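Local coordinates for protein putative angiotensinogen (Lampetra fluviatilis, PDB 5INW) that is a serpin that binds heparin and, promoted by it, inhibits thrombin through a template mechanism, at the interface of chains A and B. Coordinates in Å, arbitrary orientation; residue numbers count along the deposited sequence, not the author numbering. Chains: chain A, Putative angiotensinogen; chain B, C-terminal peptide of Putative angiotensinogen.

The interface of chains A and B. Residues chain A 93, 97, 100-102, 104, 319, 323; chain B 29.
CD2 of A:Leu319 lies over one face of the guanidinium, above NE of B:Arg29 at 3.9 Å. At its edges the guanidinium meets the carboxylate of A:Glu323, the planes only 17° apart, and the carbonyl oxygen of A:Gly101, while the ring of A:Tyr93 stands steeply to it and turns its own edge to the carboxylate. The pair lies in the serpin fold, where strand 24-30 of the C-terminal peptide left by reaction-loop cleavage remains docked against the body of the protein. The grip is side-on: NE of B:Arg29 reaches OE2 of A:Glu323 at 2.7 Å and NH1 reaches OE1 at 2.8 Å, both nearly straight, each carboxylate oxygen accepting through its syn lone pair. Glutamate suits helix 319-325 because its extended chain brings the carboxylate nearly into the guanidinium plane, its oxygens matching NE and NH1. A:Tyr93, a hydroxyl donor on a rigid ring, bonds through OH to OE2 of A:Glu323 at 2.8 Å from above the carboxylate plane, probably helping to fix its rotation. Arginine supplies a flat cation with N-H groups for carboxylate and loop alike: CG points away from the backbone N (chi1 168°) and the chain then bends twice, bringing NH2 of B:Arg29 to O of A:Asp104 at 2.8 Å and, at the longer 3.3 Å, to O of A:Gly101. Apolar A:Leu97 offers CD2 to NH1 of B:Arg29 at 3.6 Å, bordering the charged pair without competing for its bonds. A methionine in place of B:Arg29 would probably leave the A:Glu323 carboxylate without its countercharge and the two loop carbonyls without their shared donor.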
# COMPACT_ATOMS: atom_id res chain seq x y z
N TYR A 93 8.27 5.79 -0.76
CA TYR A 93 8.53 5.96 0.66
C TYR A 93 9.47 7.11 0.87
O TYR A 93 9.25 7.96 1.73
CB TYR A 93 9.17 4.71 1.24
CG TYR A 93 9.17 4.58 2.76
CD1 TYR A 93 10.13 5.19 3.54
CD2 TYR A 93 8.23 3.77 3.42
CE1 TYR A 93 10.13 5.05 4.92
CE2 TYR A 93 8.26 3.58 4.78
CZ TYR A 93 9.20 4.23 5.54
OH TYR A 93 9.20 4.09 6.92
N LEU A 97 9.05 10.83 3.09
CA LEU A 97 10.01 11.31 4.13
C LEU A 97 10.36 12.77 4.04
O LEU A 97 10.68 13.39 5.06
CB LEU A 97 11.36 10.57 4.03
CG LEU A 97 11.37 9.09 4.38
CD1 LEU A 97 12.73 8.47 4.07
CD2 LEU A 97 11.00 8.86 5.84
N ALA A 100 7.54 14.51 6.25
CA ALA A 100 7.11 13.81 7.45
C ALA A 100 8.00 14.11 8.67
O ALA A 100 9.15 13.62 8.80
CB ALA A 100 7.04 12.31 7.18
N GLY A 101 7.43 14.91 9.59
CA GLY A 101 7.99 15.13 10.93
C GLY A 101 8.19 13.79 11.59
O GLY A 101 7.46 12.87 11.29
N PRO A 102 9.20 13.67 12.49
CA PRO A 102 9.55 12.34 13.02
C PRO A 102 8.57 11.80 14.07
O PRO A 102 8.78 10.69 14.54
CB PRO A 102 10.92 12.56 13.63
CG PRO A 102 10.83 13.97 14.13
CD PRO A 102 9.95 14.74 13.18
N ASP A 104 5.32 11.62 12.86
CA ASP A 104 4.30 11.19 11.87
C ASP A 104 4.32 9.68 11.58
O ASP A 104 5.38 9.06 11.50
CB ASP A 104 4.41 11.95 10.52
CG ASP A 104 4.15 13.45 10.64
OD1 ASP A 104 3.47 13.86 11.60
OD2 ASP A 104 4.67 14.24 9.83
N LEU A 319 16.62 6.57 12.86
CA LEU A 319 15.50 6.31 11.97
C LEU A 319 15.64 6.84 10.53
O LEU A 319 15.10 6.22 9.63
CB LEU A 319 14.19 6.81 12.62
CG LEU A 319 12.83 6.42 11.98
CD1 LEU A 319 12.64 4.92 11.95
CD2 LEU A 319 11.73 7.08 12.80
N GLU A 323 15.34 4.38 7.30
CA GLU A 323 14.38 4.77 6.25
C GLU A 323 15.02 5.18 4.93
O GLU A 323 14.38 5.08 3.92
CB GLU A 323 13.45 5.88 6.76
CG GLU A 323 12.50 5.33 7.82
CD GLU A 323 11.48 6.32 8.34
OE1 GLU A 323 11.74 7.53 8.34
OE2 GLU A 323 10.40 5.88 8.78
N ARG B 29 5.90 3.35 8.62
CA ARG B 29 6.55 3.65 9.86
C ARG B 29 5.47 4.04 10.85
O ARG B 29 4.64 4.92 10.57
CB ARG B 29 7.55 4.80 9.70
CG ARG B 29 8.10 5.39 11.03
CD ARG B 29 7.86 6.88 11.13
NE ARG B 29 8.81 7.55 10.25
CZ ARG B 29 8.88 8.86 10.05
NH1 ARG B 29 9.83 9.32 9.27
NH2 ARG B 29 8.01 9.69 10.62